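PDB 3V68: DUF2666 domain-containing protein from Pyrococcus furiosus, which is of unknown molecular function but probably binds double-stranded DNA. Local coordinates for residues L70-I74 with M229-L235; P115-P119 with V222-R227; I189-F193 with L211-F215; E3-E7 with E19-F24. Residues are numbered along the deposited sequence.

Contact 1 of 4, residues L70-I74 with M229-L235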
loop_
_atom_site.group_PDB
_atom_site.type_symbol
_atom_site.label_atom_id
_atom_site.label_comp_id
_atom_site.label_asym_id
_atom_site.label_seq_id
_atom_site.Cartn_x
_atom_site.Cartn_y
_atom_site.Cartn_z
ATOM N N LEU A 70 1.577 -5.617 17.050
ATOM C CA LEU A 70 0.173 -5.512 16.652
ATOM C C LEU A 70 -0.681 -4.861 17.740
ATOM O O LEU A 70 -1.486 -3.977 17.456
ATOM C CB LEU A 70 -0.389 -6.880 16.247
ATOM C CG LEU A 70 0.215 -7.518 14.993
ATOM C CD1 LEU A 70 -0.349 -8.909 14.777
ATOM C CD2 LEU A 70 -0.017 -6.658 13.760
ATOM N N LYS A 71 -0.491 -5.291 18.986
ATOM C CA LYS A 71 -1.179 -4.672 20.116
ATOM C C LYS A 71 -0.843 -3.177 20.221
ATOM O O LYS A 71 -1.723 -2.356 20.485
ATOM C CB LYS A 71 -0.846 -5.409 21.419
ATOM C CG LYS A 71 -1.596 -4.899 22.657
ATOM C CD LYS A 71 -3.007 -5.472 22.758
ATOM C CE LYS A 71 -3.726 -5.015 24.025
ATOM N NZ LYS A 71 -3.041 -5.455 25.277
ATOM N N ALA A 72 0.418 -2.824 19.989
ATOM C CA ALA A 72 0.831 -1.425 20.028
ATOM C C ALA A 72 0.163 -0.617 18.916
ATOM O O ALA A 72 -0.315 0.484 19.149
ATOM C CB ALA A 72 2.340 -1.304 19.943
ATOM N N LEU A 73 0.109 -1.182 17.712
ATOM C CA LEU A 73 -0.445 -0.468 16.562
ATOM C C LEU A 73 -1.934 -0.128 16.688
ATOM O O LEU A 73 -2.398 0.863 16.110
ATOM C CB LEU A 73 -0.176 -1.239 15.266
ATOM C CG LEU A 73 1.257 -1.182 14.720
ATOM C CD1 LEU A 73 1.476 -2.283 13.687
ATOM C CD2 LEU A 73 1.601 0.183 14.123
ATOM N N ILE A 74 -2.672 -0.938 17.444
ATOM C CA ILE A 74 -4.105 -0.711 17.652
ATOM C C ILE A 74 -4.402 0.063 18.946
ATOM O O ILE A 74 -5.563 0.349 19.244
ATOM C CB ILE A 74 -4.925 -2.039 17.631
ATOM C CG1 ILE A 74 -4.535 -2.953 18.800
ATOM C CG2 ILE A 74 -4.756 -2.762 16.296
ATOM C CD1 ILE A 74 -5.506 -4.104 19.036
ATOM N N MET A 229 -5.775 -11.006 7.839
ATOM C CA MET A 229 -5.500 -11.124 9.274
ATOM C C MET A 229 -5.439 -9.743 9.927
ATOM O O MET A 229 -6.072 -9.499 10.957
ATOM C CB MET A 229 -4.200 -11.899 9.515
ATOM C CG MET A 229 -3.833 -12.081 10.987
ATOM S SD MET A 229 -2.889 -10.712 11.688
ATOM C CE MET A 229 -1.268 -11.016 10.998
ATOM N N LEU A 230 -4.694 -8.838 9.301
ATOM C CA LEU A 230 -4.575 -7.460 9.783
ATOM C C LEU A 230 -5.904 -6.700 9.791
ATOM O O LEU A 230 -6.156 -5.907 10.697
ATOM C CB LEU A 230 -3.518 -6.695 8.984
ATOM C CG LEU A 230 -2.080 -7.184 9.168
ATOM C CD1 LEU A 230 -1.181 -6.520 8.152
ATOM C CD2 LEU A 230 -1.559 -6.981 10.591
ATOM N N SER A 231 -6.761 -6.966 8.807
ATOM C CA SER A 231 -8.061 -6.291 8.726
ATOM C C SER A 231 -8.939 -6.576 9.949
ATOM O O SER A 231 -9.758 -5.736 10.340
ATOM C CB SER A 231 -8.795 -6.668 7.435
ATOM O OG SER A 231 -9.480 -7.898 7.572
ATOM N N LYS A 232 -8.754 -7.747 10.557
ATOM C CA LYS A 232 -9.542 -8.134 11.730
ATOM C C LYS A 232 -9.170 -7.309 12.961
ATOM O O LYS A 232 -9.932 -7.242 13.925
ATOM C CB LYS A 232 -9.405 -9.634 12.025
ATOM C CG LYS A 232 -9.863 -10.558 10.902
ATOM C CD LYS A 232 -11.296 -10.270 10.450
ATOM C CE LYS A 232 -11.771 -11.293 9.430
ATOM N NZ LYS A 232 -12.996 -10.826 8.707
ATOM N N LEU A 233 -7.985 -6.703 12.918
ATOM C CA LEU A 233 -7.522 -5.788 13.961
ATOM C C LEU A 233 -7.780 -4.326 13.594
ATOM O O LEU A 233 -7.450 -3.418 14.365
ATOM C CB LEU A 233 -6.023 -5.992 14.211
ATOM C CG LEU A 233 -5.547 -7.166 15.073
ATOM C CD1 LEU A 233 -5.711 -8.499 14.357
ATOM C CD2 LEU A 233 -4.093 -6.951 15.460
ATOM N N GLY A 234 -8.360 -4.100 12.419
ATOM C CA GLY A 234 -8.601 -2.751 11.908
ATOM C C GLY A 234 -7.338 -2.110 11.365
ATOM O O GLY A 234 -7.238 -0.881 11.281
ATOM N N LEU A 235 -6.367 -2.944 11.005
ATOM C CA LEU A 235 -5.099 -2.454 10.479
ATOM C C LEU A 235 -5.030 -2.588 8.967
ATOM O O LEU A 235 -5.572 -3.535 8.392
ATOM C CB LEU A 235 -3.929 -3.203 11.122
ATOM C CG LEU A 235 -3.699 -2.990 12.625
ATOM C CD1 LEU A 235 -2.644 -3.949 13.148
ATOM C CD2 LEU A 235 -3.323 -1.544 12.958
#

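Contact 2 of 4, residues P115-P119 with V222-R227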
loop_
_atom_site.group_PDB
_atom_site.type_symbol
_atom_site.label_atom_id
_atom_site.label_comp_id
_atom_site.label_asym_id
_atom_site.label_seq_id
_atom_site.Cartn_x
_atom_site.Cartn_y
_atom_site.Cartn_z
ATOM N N PRO A 115 4.589 -10.998 5.353
ATOM C CA PRO A 115 4.646 -10.767 3.913
ATOM C C PRO A 115 3.693 -9.638 3.501
ATOM O O PRO A 115 2.576 -9.881 3.029
ATOM C CB PRO A 115 4.227 -12.118 3.322
ATOM C CG PRO A 115 3.329 -12.706 4.357
ATOM C CD PRO A 115 3.881 -12.252 5.681
ATOM N N ILE A 116 4.155 -8.410 3.711
ATOM C CA ILE A 116 3.387 -7.200 3.431
ATOM C C ILE A 116 3.656 -6.736 1.999
ATOM O O ILE A 116 2.729 -6.577 1.197
ATOM C CB ILE A 116 3.749 -6.072 4.438
ATOM C CG1 ILE A 116 3.434 -6.488 5.889
ATOM C CG2 ILE A 116 3.064 -4.759 4.059
ATOM C CD1 ILE A 116 2.006 -7.009 6.123
ATOM N N GLU A 117 4.929 -6.516 1.687
ATOM C CA GLU A 117 5.334 -6.279 0.312
ATOM C C GLU A 117 5.120 -7.555 -0.491
ATOM O O GLU A 117 5.237 -8.662 0.033
ATOM C CB GLU A 117 6.799 -5.842 0.241
ATOM C CG GLU A 117 7.041 -4.470 0.869
ATOM C CD GLU A 117 8.463 -3.971 0.691
ATOM O OE1 GLU A 117 9.416 -4.693 1.062
ATOM O OE2 GLU A 117 8.632 -2.843 0.188
ATOM N N PHE A 118 4.780 -7.384 -1.758
ATOM C CA PHE A 118 4.687 -8.500 -2.687
ATOM C C PHE A 118 6.076 -8.938 -3.141
ATOM O O PHE A 118 7.046 -8.216 -2.928
ATOM C CB PHE A 118 3.806 -8.105 -3.871
ATOM C CG PHE A 118 2.357 -8.008 -3.522
ATOM C CD1 PHE A 118 1.513 -9.100 -3.704
ATOM C CD2 PHE A 118 1.830 -6.832 -2.986
ATOM C CE1 PHE A 118 0.158 -9.025 -3.365
ATOM C CE2 PHE A 118 0.477 -6.754 -2.646
ATOM C CZ PHE A 118 -0.350 -7.850 -2.836
ATOM N N PRO A 119 6.181 -10.132 -3.749
ATOM C CA PRO A 119 7.482 -10.604 -4.215
ATOM C C PRO A 119 8.121 -9.641 -5.207
ATOM O O PRO A 119 7.417 -8.913 -5.907
ATOM C CB PRO A 119 7.136 -11.913 -4.932
ATOM C CG PRO A 119 5.894 -12.371 -4.274
ATOM C CD PRO A 119 5.121 -11.121 -4.016
ATOM N N VAL A 222 -0.289 -15.676 0.366
ATOM C CA VAL A 222 0.085 -15.272 1.729
ATOM C C VAL A 222 0.022 -13.760 1.967
ATOM O O VAL A 222 -0.254 -13.336 3.083
ATOM C CB VAL A 222 1.452 -15.848 2.196
ATOM C CG1 VAL A 222 1.421 -17.376 2.178
ATOM C CG2 VAL A 222 2.609 -15.287 1.364
ATOM N N ARG A 223 0.265 -12.960 0.926
ATOM C CA ARG A 223 0.120 -11.500 1.031
ATOM C C ARG A 223 -1.320 -11.102 1.331
ATOM O O ARG A 223 -1.563 -10.135 2.055
ATOM C CB ARG A 223 0.586 -10.781 -0.243
ATOM C CG ARG A 223 2.052 -10.374 -0.254
ATOM C CD ARG A 223 2.950 -11.582 -0.457
ATOM N NE ARG A 223 4.351 -11.242 -0.251
ATOM C CZ ARG A 223 5.352 -12.114 -0.280
ATOM N NH1 ARG A 223 5.126 -13.404 -0.514
ATOM N NH2 ARG A 223 6.591 -11.688 -0.069
ATOM N N TYR A 224 -2.267 -11.850 0.772
ATOM C CA TYR A 224 -3.681 -11.572 1.003
ATOM C C TYR A 224 -4.140 -12.117 2.348
ATOM O O TYR A 224 -4.958 -11.496 3.023
ATOM C CB TYR A 224 -4.528 -12.081 -0.168
ATOM C CG TYR A 224 -4.237 -11.287 -1.416
ATOM C CD1 TYR A 224 -4.845 -10.052 -1.625
ATOM C CD2 TYR A 224 -3.307 -11.737 -2.352
ATOM C CE1 TYR A 224 -4.556 -9.294 -2.758
ATOM C CE2 TYR A 224 -3.010 -10.990 -3.485
ATOM C CZ TYR A 224 -3.640 -9.779 -3.678
ATOM O OH TYR A 224 -3.338 -9.049 -4.795
ATOM N N ALA A 225 -3.579 -13.255 2.754
ATOM C CA ALA A 225 -3.842 -13.790 4.079
ATOM C C ALA A 225 -3.338 -12.835 5.154
ATOM O O ALA A 225 -4.027 -12.600 6.141
ATOM C CB ALA A 225 -3.227 -15.171 4.236
ATOM N N ALA A 226 -2.145 -12.264 4.954
ATOM C CA ALA A 226 -1.637 -11.273 5.901
ATOM C C ALA A 226 -2.551 -10.053 5.985
ATOM O O ALA A 226 -2.861 -9.581 7.078
ATOM C CB ALA A 226 -0.214 -10.861 5.550
ATOM N N ARG A 227 -2.991 -9.557 4.832
ATOM C CA ARG A 227 -3.886 -8.405 4.794
ATOM C C ARG A 227 -5.216 -8.714 5.479
ATOM O O ARG A 227 -5.734 -7.887 6.225
ATOM C CB ARG A 227 -4.101 -7.944 3.356
ATOM C CG ARG A 227 -2.917 -7.152 2.829
ATOM C CD ARG A 227 -2.920 -7.057 1.314
ATOM N NE ARG A 227 -1.976 -6.031 0.874
ATOM C CZ ARG A 227 -0.655 -6.191 0.822
ATOM N NH1 ARG A 227 -0.095 -7.349 1.165
ATOM N NH2 ARG A 227 0.108 -5.185 0.426
#

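Contact 3 of 4, residues I189-F193 with L211-F215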
loop_
_atom_site.group_PDB
_atom_site.type_symbol
_atom_site.label_atom_id
_atom_site.label_comp_id
_atom_site.label_asym_id
_atom_site.label_seq_id
_atom_site.Cartn_x
_atom_site.Cartn_y
_atom_site.Cartn_z
ATOM N N ILE A 189 -9.861 -17.094 1.551
ATOM C CA ILE A 189 -9.032 -16.415 2.544
ATOM C C ILE A 189 -9.897 -15.646 3.546
ATOM O O ILE A 189 -9.632 -15.673 4.750
ATOM C CB ILE A 189 -7.974 -15.492 1.869
ATOM C CG1 ILE A 189 -6.921 -16.348 1.154
ATOM C CG2 ILE A 189 -7.314 -14.570 2.899
ATOM C CD1 ILE A 189 -5.993 -15.584 0.234
ATOM N N VAL A 190 -10.924 -14.958 3.051
ATOM C CA VAL A 190 -11.840 -14.247 3.942
ATOM C C VAL A 190 -12.484 -15.232 4.917
ATOM O O VAL A 190 -12.509 -14.999 6.128
ATOM C CB VAL A 190 -12.921 -13.465 3.157
ATOM C CG1 VAL A 190 -14.033 -12.973 4.090
ATOM C CG2 VAL A 190 -12.290 -12.296 2.413
ATOM N N GLU A 191 -12.970 -16.349 4.390
ATOM C CA GLU A 191 -13.659 -17.324 5.230
ATOM C C GLU A 191 -12.726 -18.017 6.220
ATOM O O GLU A 191 -13.121 -18.331 7.334
ATOM C CB GLU A 191 -14.442 -18.315 4.374
ATOM C CG GLU A 191 -15.640 -17.638 3.733
ATOM C CD GLU A 191 -16.391 -18.504 2.756
ATOM O OE1 GLU A 191 -16.328 -19.752 2.859
ATOM O OE2 GLU A 191 -17.076 -17.920 1.886
ATOM N N TYR A 192 -11.472 -18.209 5.819
ATOM C CA TYR A 192 -10.448 -18.770 6.697
ATOM C C TYR A 192 -10.325 -17.999 8.024
ATOM O O TYR A 192 -10.167 -18.605 9.089
ATOM C CB TYR A 192 -9.114 -18.779 5.946
ATOM C CG TYR A 192 -7.946 -19.414 6.665
ATOM C CD1 TYR A 192 -7.003 -18.627 7.320
ATOM C CD2 TYR A 192 -7.763 -20.796 6.653
ATOM C CE1 TYR A 192 -5.915 -19.195 7.965
ATOM C CE2 TYR A 192 -6.673 -21.377 7.295
ATOM C CZ TYR A 192 -5.759 -20.571 7.948
ATOM O OH TYR A 192 -4.683 -21.131 8.585
ATOM N N PHE A 193 -10.416 -16.671 7.953
ATOM C CA PHE A 193 -10.294 -15.817 9.135
ATOM C C PHE A 193 -11.645 -15.447 9.764
ATOM O O PHE A 193 -11.711 -14.591 10.650
ATOM C CB PHE A 193 -9.495 -14.554 8.786
ATOM C CG PHE A 193 -8.034 -14.810 8.553
ATOM C CD1 PHE A 193 -7.166 -14.943 9.633
ATOM C CD2 PHE A 193 -7.524 -14.920 7.261
ATOM C CE1 PHE A 193 -5.807 -15.182 9.429
ATOM C CE2 PHE A 193 -6.163 -15.148 7.046
ATOM C CZ PHE A 193 -5.306 -15.286 8.131
ATOM N N LEU A 211 -3.050 -18.620 13.402
ATOM C CA LEU A 211 -3.882 -19.047 12.288
ATOM C C LEU A 211 -3.305 -18.584 10.949
ATOM O O LEU A 211 -3.268 -19.352 9.982
ATOM C CB LEU A 211 -5.328 -18.567 12.464
ATOM C CG LEU A 211 -6.331 -19.102 11.436
ATOM C CD1 LEU A 211 -6.459 -20.618 11.500
ATOM C CD2 LEU A 211 -7.696 -18.440 11.590
ATOM N N PHE A 212 -2.827 -17.341 10.901
ATOM C CA PHE A 212 -2.149 -16.869 9.706
ATOM C C PHE A 212 -0.918 -17.727 9.363
ATOM O O PHE A 212 -0.703 -18.079 8.201
ATOM C CB PHE A 212 -1.736 -15.400 9.816
ATOM C CG PHE A 212 -0.646 -15.034 8.852
ATOM C CD1 PHE A 212 -0.946 -14.744 7.526
ATOM C CD2 PHE A 212 0.691 -15.064 9.253
ATOM C CE1 PHE A 212 0.063 -14.465 6.616
ATOM C CE2 PHE A 212 1.703 -14.785 8.353
ATOM C CZ PHE A 212 1.388 -14.480 7.029
ATOM N N ARG A 213 -0.112 -18.048 10.374
ATOM C CA ARG A 213 1.099 -18.834 10.141
ATOM C C ARG A 213 0.811 -20.236 9.617
ATOM O O ARG A 213 1.620 -20.808 8.892
ATOM C CB ARG A 213 1.966 -18.894 11.394
ATOM C CG ARG A 213 2.526 -17.552 11.809
ATOM C CD ARG A 213 3.721 -17.730 12.720
ATOM N NE ARG A 213 4.099 -16.485 13.377
ATOM C CZ ARG A 213 4.824 -15.520 12.816
ATOM N NH1 ARG A 213 5.260 -15.638 11.567
ATOM N NH2 ARG A 213 5.110 -14.430 13.512
ATOM N N GLU A 214 -0.354 -20.771 9.968
ATOM C CA GLU A 214 -0.771 -22.087 9.515
ATOM C C GLU A 214 -1.428 -22.076 8.139
ATOM O O GLU A 214 -1.759 -23.141 7.604
ATOM C CB GLU A 214 -1.713 -22.711 10.541
ATOM C CG GLU A 214 -1.023 -23.033 11.847
ATOM C CD GLU A 214 -1.980 -23.217 12.995
ATOM O OE1 GLU A 214 -1.502 -23.529 14.104
ATOM O OE2 GLU A 214 -3.201 -23.041 12.798
ATOM N N PHE A 215 -1.622 -20.885 7.569
ATOM C CA PHE A 215 -2.263 -20.766 6.266
ATOM C C PHE A 215 -1.359 -21.315 5.179
ATOM O O PHE A 215 -0.225 -20.862 5.005
ATOM C CB PHE A 215 -2.672 -19.315 5.970
ATOM C CG PHE A 215 -3.208 -19.102 4.577
ATOM C CD1 PHE A 215 -4.535 -19.393 4.271
ATOM C CD2 PHE A 215 -2.383 -18.599 3.576
ATOM C CE1 PHE A 215 -5.030 -19.192 2.978
ATOM C CE2 PHE A 215 -2.869 -18.388 2.285
ATOM C CZ PHE A 215 -4.193 -18.692 1.984
#

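Contact 4 of 4, residues E3-E7 with E19-F24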
loop_
_atom_site.group_PDB
_atom_site.type_symbol
_atom_site.label_atom_id
_atom_site.label_comp_id
_atom_site.label_asym_id
_atom_site.label_seq_id
_atom_site.Cartn_x
_atom_site.Cartn_y
_atom_site.Cartn_z
ATOM N N GLU A 3 -4.233 -0.100 -27.480
ATOM C CA GLU A 3 -3.742 -1.466 -27.658
ATOM C C GLU A 3 -2.985 -1.973 -26.428
ATOM O O GLU A 3 -2.673 -1.202 -25.518
ATOM C CB GLU A 3 -2.879 -1.591 -28.925
ATOM C CG GLU A 3 -3.624 -1.339 -30.247
ATOM C CD GLU A 3 -4.860 -2.220 -30.442
ATOM O OE1 GLU A 3 -4.845 -3.405 -30.035
ATOM O OE2 GLU A 3 -5.854 -1.722 -31.015
ATOM N N ARG A 4 -2.704 -3.276 -26.419
ATOM C CA ARG A 4 -2.045 -3.946 -25.297
ATOM C C ARG A 4 -0.795 -3.223 -24.808
ATOM O O ARG A 4 0.110 -2.923 -25.587
ATOM C CB ARG A 4 -1.702 -5.389 -25.664
ATOM C CG ARG A 4 -0.984 -6.161 -24.564
ATOM C CD ARG A 4 -0.724 -7.586 -24.991
ATOM N NE ARG A 4 -1.964 -8.353 -25.059
ATOM C CZ ARG A 4 -2.050 -9.625 -25.438
ATOM N NH1 ARG A 4 -0.965 -10.297 -25.799
ATOM N NH2 ARG A 4 -3.232 -10.225 -25.457
ATOM N N ILE A 5 -0.763 -2.965 -23.505
ATOM C CA ILE A 5 0.329 -2.241 -22.874
ATOM C C ILE A 5 0.277 -2.483 -21.366
ATOM O O ILE A 5 -0.799 -2.617 -20.786
ATOM C CB ILE A 5 0.255 -0.716 -23.191
ATOM C CG1 ILE A 5 1.528 0.008 -22.733
ATOM C CG2 ILE A 5 -1.015 -0.089 -22.596
ATOM C CD1 ILE A 5 1.645 1.447 -23.210
ATOM N N LEU A 6 1.446 -2.559 -20.743
ATOM C CA LEU A 6 1.523 -2.618 -19.295
ATOM C C LEU A 6 2.799 -1.927 -18.878
ATOM O O LEU A 6 3.883 -2.479 -19.036
ATOM C CB LEU A 6 1.500 -4.066 -18.809
ATOM C CG LEU A 6 1.329 -4.326 -17.316
ATOM C CD1 LEU A 6 0.161 -3.525 -16.734
ATOM C CD2 LEU A 6 1.135 -5.810 -17.065
ATOM N N GLU A 7 2.670 -0.706 -18.370
ATOM C CA GLU A 7 3.841 0.097 -18.058
ATOM C C GLU A 7 3.660 1.003 -16.852
ATOM O O GLU A 7 2.549 1.463 -16.548
ATOM C CB GLU A 7 4.290 0.920 -19.271
ATOM C CG GLU A 7 3.305 1.968 -19.748
ATOM C CD GLU A 7 3.914 2.916 -20.767
ATOM O OE1 GLU A 7 3.707 4.140 -20.628
ATOM O OE2 GLU A 7 4.597 2.438 -21.704
ATOM N N GLU A 19 9.367 0.681 -15.903
ATOM C CA GLU A 19 9.293 -0.752 -16.167
ATOM C C GLU A 19 8.046 -1.064 -16.979
ATOM O O GLU A 19 7.035 -0.376 -16.865
ATOM C CB GLU A 19 9.290 -1.544 -14.857
ATOM C CG GLU A 19 9.585 -3.026 -15.019
ATOM C CD GLU A 19 10.124 -3.656 -13.751
ATOM O OE1 GLU A 19 9.426 -4.510 -13.169
ATOM O OE2 GLU A 19 11.248 -3.295 -13.345
ATOM N N ASN A 20 8.136 -2.093 -17.812
ATOM C CA ASN A 20 6.987 -2.569 -18.564
ATOM C C ASN A 20 7.016 -4.082 -18.685
ATOM O O ASN A 20 7.999 -4.729 -18.313
ATOM C CB ASN A 20 6.951 -1.926 -19.958
ATOM C CG ASN A 20 8.060 -2.429 -20.863
ATOM O OD1 ASN A 20 9.082 -2.922 -20.391
ATOM N ND2 ASN A 20 7.863 -2.302 -22.171
ATOM N N VAL A 21 5.923 -4.637 -19.192
ATOM C CA VAL A 21 5.856 -6.044 -19.550
ATOM C C VAL A 21 5.803 -6.133 -21.066
ATOM O O VAL A 21 5.097 -5.359 -21.713
ATOM C CB VAL A 21 4.628 -6.729 -18.914
ATOM C CG1 VAL A 21 4.484 -8.170 -19.399
ATOM C CG2 VAL A 21 4.752 -6.695 -17.409
ATOM N N GLU A 22 6.577 -7.059 -21.624
ATOM C CA GLU A 22 6.565 -7.304 -23.064
ATOM C C GLU A 22 6.214 -8.757 -23.367
ATOM O O GLU A 22 5.700 -9.068 -24.443
ATOM C CB GLU A 22 7.909 -6.919 -23.683
ATOM C CG GLU A 22 8.124 -5.411 -23.741
ATOM C CD GLU A 22 9.515 -5.019 -24.197
ATOM O OE1 GLU A 22 10.127 -5.774 -24.980
ATOM O OE2 GLU A 22 9.988 -3.942 -23.775
ATOM N N ASP A 23 6.493 -9.635 -22.407
ATOM C CA ASP A 23 6.129 -11.041 -22.495
ATOM C C ASP A 23 4.955 -11.269 -21.545
ATOM O O ASP A 23 5.151 -11.419 -20.337
ATOM C CB ASP A 23 7.329 -11.918 -22.123
ATOM C CG ASP A 23 7.113 -13.391 -22.445
ATOM O OD1 ASP A 23 6.013 -13.776 -22.893
ATOM O OD2 ASP A 23 8.062 -14.176 -22.247
ATOM N N PHE A 24 3.749 -11.299 -22.104
ATOM C CA PHE A 24 2.511 -11.249 -21.322
ATOM C C PHE A 24 2.027 -12.605 -20.799
ATOM O O PHE A 24 1.041 -13.168 -21.293
ATOM C CB PHE A 24 1.401 -10.535 -22.106
ATOM C CG PHE A 24 1.598 -9.054 -22.216
ATOM C CD1 PHE A 24 1.002 -8.194 -21.300
ATOM C CD2 PHE A 24 2.388 -8.514 -23.229
ATOM C CE1 PHE A 24 1.182 -6.817 -21.394
ATOM C CE2 PHE A 24 2.578 -7.138 -23.327
ATOM C CZ PHE A 24 1.975 -6.291 -22.409
HETATM O O HOH W 1 3.866 -3.090 -22.407
#

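Contact 1 of 4, residues L70-I74 with M229-L235
L70, in the m,t rotamer, lies at the centre of this leucine cluster: from helix 66-73 it points at the end of helix 219-231 and touches four side chains there. Its CD2 comes within 3.5 Å of L230 CD2 and 3.8 Å of L235 CD1, and its CD1 is a looser 4.4 Å from M229 SD. L230 (m,t) and M229 (t,m,m) leave their helix sideways and reach L70 with their tips. The helix finishes in a Schellman motif: G234, at positive phi (77°), is the first residue to leave helical phi/psi, with G234 N bonded to S231 O at 3.0 Å and L235 N to L230 O at 3.0 Å. The packing here joins the two DUF2666 repeats through apolar side chains, with L110 of helix 91-110 lying against L70, L73 and L230. L233, before the glycine, and L235, after it, both point at segment 70-74. The m,p rotamer of L233 places its CD2 3.8 Å from L70 CB, whereas L235, in m,t, brings its CD2 to L73 CB at 3.9 Å. I74, next along the chain, has chi1 p, which sets its CG2 3.8 Å from L235 CG, 4.0 Å from L233 CB and 3.4 Å from L233 O.

Contact 2 of 4, residues P115-P119 with V222-R227
Two arginines one turn apart on helix 219-231, R223 and R227, supply the donors for the carbonyls of the loop 115-119. R223 NE bonds E117 O at 2.7 Å and nearly straight (169°), with R223 NH2 adding a weak bond to E117 O at 3.3 Å; R223 NH1 is taken by E219 O. The I116 carbonyl is held in a fork, R227 NH1 to I116 O at 2.9 Å and R227 NH2 to I116 O at 3.1 Å. R227 NH1 also bonds R223 O of its own helix at 3.3 Å, and R227 NE forms a salt bridge with D238. P115 O has no conventional donor; it receives a CA-H...O contact from R223 CA at 3.6 Å. Residues 115-119 fall within the first DUF2666 repeat, so the arginines fasten a helix of the second repeat to the loop that follows helix 91-110. The R223 guanidinium is sandwiched between P115 CB and P119 CD on opposite faces. R223 CG lies over the face of the F118 ring, 4.0 Å from its centroid, a CH-pi contact, while the edge of F118 meets the face of Y224 in an offset edge-to-face pair, centroids 5.6 Å apart. Y224 OH bonds V175 O of helix 160-181, and F118 O accepts from N38 ND2.

Contact 3 of 4, residues I189-F193 with L211-F215
Both segments are helix ends: the last turn of helix 186-192 meets the last turn of helix 202-213 within the helical part of the second DUF2666 repeat, with F193 and L211 CA atoms 7.8 Å apart and those of Y192 and F215 8.4 Å apart. F193 is the first residue to leave helical angles, and past helix 202-213 the chain extends at F215 (phi/psi -69°/122°), whose side chain points back at the other segment. Y192 reaches straight across, and the F215 ring turns its edge to the Y192 ring face, centroids 5.2 Å apart with planes at 74°. I189 extends this patch, its CG1 3.7 Å from F215 CZ. F193 swings its ring tip to F212, F193 CZ lying 3.9 Å from F212 CB, and F193 CD1 is 4.0 Å from L211 CD2. F193 and F215 rest on helix 219-231 through M229 and A225. Y192 OH donates to L211 O at 2.7 Å, a carbonyl that also receives a weak bond from E214 N at 3.2 Å.

Contact 4 of 4, residues E3-E7 with E19-F24
R4 lays the aliphatic part of its side chain over a face of the F24 ring: R4 CD stands 3.7 Å from the ring centroid, 11° off the normal, in a CH-pi contact, and R4 CG is 3.7 Å from F24 CZ. The guanidinium lies farther off, R4 CZ being 5.3 Å from the F24 centroid, at most a weak cation-pi attraction. L6 packs here too, with L6 CB 3.8 Å from F24 CE1 and L6 CD2 3.7 Å from V21 CG2; I29 and F32 of helix 26-43 extend the apolar patch around L6. The backbones pair for a short distance. E7 and N20 form an antiparallel non-hydrogen-bonded pair, CA atoms 4.2 Å apart, and next to it V21 N bonds L6 O at 3.0 Å. CA-H...O contacts run from E7 CA to E19 O (3.4 Å) and from N20 CA to L6 O (3.1 Å). Between the same two residues, L6 and V21, a water takes the place of a direct second bond, accepting from L6 N at 3.0 Å and donating to V21 O at 2.7 Å. E7 and N20 share a face of the sheet, where E7 is held by R131 and N138, and N20 by K127. This is the open end of the beta hairpin 5-12/15-20, whose first strand also pairs with 136-143 of the second repeat in one four-stranded antiparallel sheet.

Contacts 1, 2 and 3 adjoin one another around helix 219-231, whereas contact 4 stands apart on the sheet, its centre about 36 Å from that of contact 1 and 24 Å from that of contact 2. Contacts 1 and 2 use successive parts of helix 219-231 and touch where L230 CD1 meets I116 CD1 at 3.8 Å. Contact 3 adjoins both: M229 CB is 3.7 Å from F193 CE1, and P115 CD is 3.6 Å from F212 CZ. Along the chain, contact 3 is nested within contact 2 and contact 2 within contact 1. MPD, probably from the crystallisation liquor, is bound about 3 Å from the Y224 side chain; MPD is also found about 4 Å from that of I189.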